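Local coordinates for protein hydrazine synthase subunit alpha (Candidatus Kuenenia stuttgartiensis, PDB 5C2V) that forms the part of the hydrazine synthase complex that condenses hydroxylamine with ammonia to give hydrazine, and carries two c-type hemes, at residues D[117-129]-D[164-176]. Numbering follows the deposited sequence.
Sequences QMTDLKGTCRSPI and GMIIFSGSPEGVM
With chi1 at 72°, Phe168 holds its ring between its own backbone N and carbonyl carbon, while Cys125 sets SG anti to its carbonyl carbon (chi1 -52°), and the two side chains meet on one side of the sheet. Cys125 SG lies obliquely beside the ring, 3.6 Å from Phe168 CE2, a sulfur-aromatic contact. The Thr119 and Phe168 side chains approach from opposite directions, with Thr119 CG2 3.9 Å from Phe168 CZ, and Pro128 CB packs 3.9 Å from Ile166 CG2. Beneath these groups the strands run antiparallel, with two-way backbone hydrogen bonds in the pairs Thr124-Ser171, Arg126-Ser169 and Ile129-Ile167. A beta bulge at Ser127-Pro128 shifts the register by one residue; beyond it the bond from Ile129 N to Ile167 O leaves the carbonyl plane by 32°. On the other side of the sheet Ile129 CG1 packs 3.8 Å from Ile167 CB, the two side chains crossing at a slant. Next to the Thr124-Ser171 pair, Gly123 CA makes a CA-H...O contact with Ser171 O. Arg126 forms a salt bridge with Asp81, and Ser169 OG is hydrogen-bonded to Asn228 O. The contact joins two strands of one antiparallel sheet in the N-terminal domain, which includes the six-bladed beta-propeller: here strand 154-171 lies between 124-131 and 186-191, and the ring of Tyr188 in strand 186-191 meets Phe168 nearly parallel, while Ile105 of strand 103-109 touches Cys125.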
loop_
_atom_site.group_PDB
_atom_site.type_symbol
_atom_site.label_atom_id
_atom_site.label_comp_id
_atom_site.label_asym_id
_atom_site.label_seq_id
_atom_site.Cartn_x
_atom_site.Cartn_y
_atom_site.Cartn_z
ATOM N N GLN D 117 2.384 -7.024 -47.442
ATOM C CA GLN D 117 2.352 -7.802 -46.204
ATOM C C GLN D 117 3.724 -7.891 -45.535
ATOM O O GLN D 117 4.658 -8.470 -46.088
ATOM C CB GLN D 117 1.827 -9.211 -46.479
ATOM C CG GLN D 117 1.681 -10.069 -45.233
ATOM C CD GLN D 117 1.206 -11.473 -45.546
ATOM O OE1 GLN D 117 0.759 -11.757 -46.657
ATOM N NE2 GLN D 117 1.304 -12.363 -44.564
ATOM N N MET D 118 3.834 -7.311 -44.343
ATOM C CA MET D 118 5.099 -7.264 -43.614
ATOM C C MET D 118 5.436 -8.525 -42.808
ATOM O O MET D 118 6.585 -8.968 -42.807
ATOM C CB MET D 118 5.108 -6.050 -42.686
ATOM C CG MET D 118 4.850 -4.752 -43.421
ATOM S SD MET D 118 5.803 -4.688 -44.947
ATOM C CE MET D 118 7.447 -4.406 -44.299
ATOM N N THR D 119 4.449 -9.097 -42.122
ATOM C CA THR D 119 4.717 -10.208 -41.204
ATOM C C THR D 119 3.909 -11.471 -41.497
ATOM O O THR D 119 2.696 -11.416 -41.669
ATOM C CB THR D 119 4.441 -9.803 -39.739
ATOM O OG1 THR D 119 3.132 -9.229 -39.636
ATOM C CG2 THR D 119 5.467 -8.795 -39.260
ATOM N N ASP D 120 4.601 -12.603 -41.590
ATOM C CA ASP D 120 3.954 -13.913 -41.659
ATOM C C ASP D 120 3.920 -14.650 -40.314
ATOM O O ASP D 120 3.543 -15.822 -40.265
ATOM C CB ASP D 120 4.621 -14.798 -42.710
ATOM C CG ASP D 120 3.645 -15.779 -43.337
ATOM O OD1 ASP D 120 2.430 -15.486 -43.334
ATOM O OD2 ASP D 120 4.086 -16.839 -43.828
ATOM N N LEU D 121 4.315 -13.968 -39.238
ATOM C CA LEU D 121 4.582 -14.600 -37.939
ATOM C C LEU D 121 3.474 -15.538 -37.466
ATOM O O LEU D 121 2.293 -15.295 -37.709
ATOM C CB LEU D 121 4.801 -13.522 -36.865
ATOM C CG LEU D 121 5.007 -14.002 -35.421
ATOM C CD1 LEU D 121 6.358 -14.686 -35.256
ATOM C CD2 LEU D 121 4.833 -12.879 -34.404
ATOM N N LYS D 122 3.869 -16.616 -36.793
ATOM C CA LYS D 122 2.904 -17.551 -36.246
ATOM C C LYS D 122 2.579 -17.011 -34.863
ATOM O O LYS D 122 3.351 -17.170 -33.918
ATOM C CB LYS D 122 3.515 -18.957 -36.179
ATOM C CG LYS D 122 2.567 -20.117 -35.936
ATOM C CD LYS D 122 3.369 -21.407 -35.756
ATOM C CE LYS D 122 4.415 -21.570 -36.858
ATOM N NZ LYS D 122 5.277 -22.772 -36.669
ATOM N N GLY D 123 1.418 -16.375 -34.754
ATOM C CA GLY D 123 1.120 -15.569 -33.586
ATOM C C GLY D 123 0.332 -14.321 -33.947
ATOM O O GLY D 123 -0.251 -14.228 -35.028
ATOM N N THR D 124 0.336 -13.351 -33.036
ATOM C CA THR D 124 -0.354 -12.077 -33.227
ATOM C C THR D 124 0.627 -10.903 -33.309
ATOM O O THR D 124 1.648 -10.893 -32.621
ATOM C CB THR D 124 -1.351 -11.816 -32.081
ATOM O OG1 THR D 124 -2.122 -12.999 -31.839
ATOM C CG2 THR D 124 -2.283 -10.662 -32.421
ATOM N N CYS D 125 0.313 -9.916 -34.148
ATOM C CA CYS D 125 1.139 -8.717 -34.289
ATOM C C CYS D 125 0.290 -7.446 -34.271
ATOM O O CYS D 125 -0.803 -7.419 -34.838
ATOM C CB CYS D 125 1.950 -8.770 -35.585
ATOM S SG CYS D 125 2.918 -10.274 -35.820
ATOM N N ARG D 126 0.795 -6.397 -33.628
ATOM C CA ARG D 126 0.106 -5.109 -33.617
ATOM C C ARG D 126 1.011 -3.933 -33.239
ATOM O O ARG D 126 2.184 -4.110 -32.894
ATOM C CB ARG D 126 -1.089 -5.157 -32.661
ATOM C CG ARG D 126 -0.732 -5.469 -31.216
ATOM C CD ARG D 126 -1.974 -5.468 -30.338
ATOM N NE ARG D 126 -2.666 -4.183 -30.371
ATOM C CZ ARG D 126 -2.515 -3.229 -29.459
ATOM N NH1 ARG D 126 -1.696 -3.414 -28.434
ATOM N NH2 ARG D 126 -3.185 -2.090 -29.570
ATOM N N SER D 127 0.423 -2.738 -33.294
ATOM C CA SER D 127 1.103 -1.470 -33.018
ATOM C C SER D 127 2.462 -1.302 -33.705
ATOM O O SER D 127 3.481 -1.153 -33.031
ATOM C CB SER D 127 1.275 -1.293 -31.508
ATOM O OG SER D 127 0.018 -1.195 -30.862
ATOM N N PRO D 128 2.485 -1.324 -35.049
ATOM C CA PRO D 128 3.742 -1.076 -35.763
ATOM C C PRO D 128 4.097 0.409 -35.819
ATOM O O PRO D 128 3.201 1.248 -35.903
ATOM C CB PRO D 128 3.455 -1.622 -37.160
ATOM C CG PRO D 128 1.999 -1.375 -37.345
ATOM C CD PRO D 128 1.362 -1.530 -35.983
ATOM N N ILE D 129 5.388 0.725 -35.772
ATOM C CA ILE D 129 5.855 2.096 -35.964
ATOM C C ILE D 129 7.088 2.112 -36.857
ATOM O O ILE D 129 7.810 1.117 -36.955
ATOM C CB ILE D 129 6.200 2.796 -34.629
ATOM C CG1 ILE D 129 7.289 2.024 -33.882
ATOM C CG2 ILE D 129 4.957 2.971 -33.765
ATOM C CD1 ILE D 129 7.791 2.724 -32.641
ATOM N N GLY D 164 13.427 2.353 -43.970
ATOM C CA GLY D 164 13.510 2.349 -42.526
ATOM C C GLY D 164 13.310 0.971 -41.937
ATOM O O GLY D 164 13.396 -0.045 -42.626
ATOM N N MET D 165 13.040 0.951 -40.640
ATOM C CA MET D 165 12.765 -0.272 -39.910
ATOM C C MET D 165 11.369 -0.168 -39.318
ATOM O O MET D 165 10.827 0.931 -39.187
ATOM C CB MET D 165 13.804 -0.492 -38.810
ATOM C CG MET D 165 15.240 -0.534 -39.303
ATOM S SD MET D 165 15.654 -2.100 -40.090
ATOM C CE MET D 165 15.483 -3.218 -38.702
ATOM N N ILE D 166 10.778 -1.305 -38.969
ATOM C CA ILE D 166 9.471 -1.290 -38.326
ATOM C C ILE D 166 9.522 -1.961 -36.960
ATOM O O ILE D 166 9.785 -3.157 -36.853
ATOM C CB ILE D 166 8.400 -1.978 -39.190
ATOM C CG1 ILE D 166 8.126 -1.157 -40.450
ATOM C CG2 ILE D 166 7.114 -2.154 -38.399
ATOM C CD1 ILE D 166 7.002 -1.701 -41.303
ATOM N N ILE D 167 9.274 -1.178 -35.916
ATOM C CA ILE D 167 9.227 -1.712 -34.561
ATOM C C ILE D 167 7.785 -2.018 -34.188
ATOM O O ILE D 167 6.944 -1.121 -34.172
ATOM C CB ILE D 167 9.820 -0.727 -33.534
ATOM C CG1 ILE D 167 11.150 -0.159 -34.037
ATOM C CG2 ILE D 167 9.987 -1.404 -32.182
ATOM C CD1 ILE D 167 12.219 -1.203 -34.264
ATOM N N PHE D 168 7.488 -3.279 -33.892
ATOM C CA PHE D 168 6.113 -3.638 -33.557
ATOM C C PHE D 168 6.037 -4.565 -32.352
ATOM O O PHE D 168 7.044 -5.117 -31.919
ATOM C CB PHE D 168 5.414 -4.283 -34.760
ATOM C CG PHE D 168 5.887 -5.678 -35.070
ATOM C CD1 PHE D 168 7.005 -5.888 -35.858
ATOM C CD2 PHE D 168 5.198 -6.780 -34.588
ATOM C CE1 PHE D 168 7.436 -7.170 -36.150
ATOM C CE2 PHE D 168 5.624 -8.063 -34.873
ATOM C CZ PHE D 168 6.744 -8.260 -35.656
ATOM N N SER D 169 4.836 -4.722 -31.807
ATOM C CA SER D 169 4.626 -5.650 -30.705
ATOM C C SER D 169 4.046 -6.951 -31.237
ATOM O O SER D 169 3.162 -6.936 -32.089
ATOM C CB SER D 169 3.700 -5.042 -29.649
ATOM O OG SER D 169 3.458 -5.959 -28.597
ATOM N N GLY D 170 4.541 -8.080 -30.742
ATOM C CA GLY D 170 4.048 -9.361 -31.208
ATOM C C GLY D 170 4.182 -10.476 -30.193
ATOM O O GLY D 170 5.049 -10.441 -29.321
ATOM N N SER D 171 3.324 -11.480 -30.325
ATOM C CA SER D 171 3.305 -12.598 -29.394
ATOM C C SER D 171 3.123 -13.921 -30.127
ATOM O O SER D 171 2.355 -14.000 -31.081
ATOM C CB SER D 171 2.185 -12.413 -28.368
ATOM O OG SER D 171 1.972 -13.599 -27.623
ATOM N N PRO D 172 3.827 -14.967 -29.674
ATOM C CA PRO D 172 3.622 -16.309 -30.229
ATOM C C PRO D 172 2.316 -16.923 -29.730
ATOM O O PRO D 172 1.579 -16.273 -28.990
ATOM C CB PRO D 172 4.834 -17.092 -29.718
ATOM C CG PRO D 172 5.237 -16.382 -28.473
ATOM C CD PRO D 172 4.939 -14.929 -28.709
ATOM N N GLU D 173 2.037 -18.158 -30.132
ATOM C CA GLU D 173 0.809 -18.829 -29.724
ATOM C C GLU D 173 1.116 -20.074 -28.899
ATOM O O GLU D 173 2.201 -20.645 -29.000
ATOM C CB GLU D 173 -0.037 -19.189 -30.946
ATOM C CG GLU D 173 -1.078 -18.136 -31.300
ATOM C CD GLU D 173 -1.520 -18.213 -32.748
ATOM O OE1 GLU D 173 -1.180 -19.208 -33.423
ATOM O OE2 GLU D 173 -2.213 -17.282 -33.208
ATOM N N GLY D 174 0.154 -20.488 -28.079
ATOM C CA GLY D 174 0.363 -21.590 -27.159
ATOM C C GLY D 174 1.271 -21.153 -26.027
ATOM O O GLY D 174 2.034 -21.950 -25.479
ATOM N N VAL D 175 1.183 -19.875 -25.677
ATOM C CA VAL D 175 2.061 -19.284 -24.677
ATOM C C VAL D 175 1.254 -18.586 -23.579
ATOM O O VAL D 175 0.189 -18.022 -23.838
ATOM C CB VAL D 175 3.051 -18.287 -25.334
ATOM C CG1 VAL D 175 2.310 -17.099 -25.930
ATOM C CG2 VAL D 175 4.098 -17.822 -24.340
ATOM N N MET D 176 1.758 -18.648 -22.350
ATOM C CA MET D 176 1.104 -18.008 -21.215
ATOM C C MET D 176 2.022 -16.986 -20.555
ATOM O O MET D 176 3.215 -17.236 -20.385
ATOM C CB MET D 176 0.669 -19.052 -20.184
ATOM C CG MET D 176 -0.762 -19.545 -20.339
ATOM S SD MET D 176 -1.144 -20.888 -19.196
ATOM C CE MET D 176 -2.906 -21.069 -19.452
#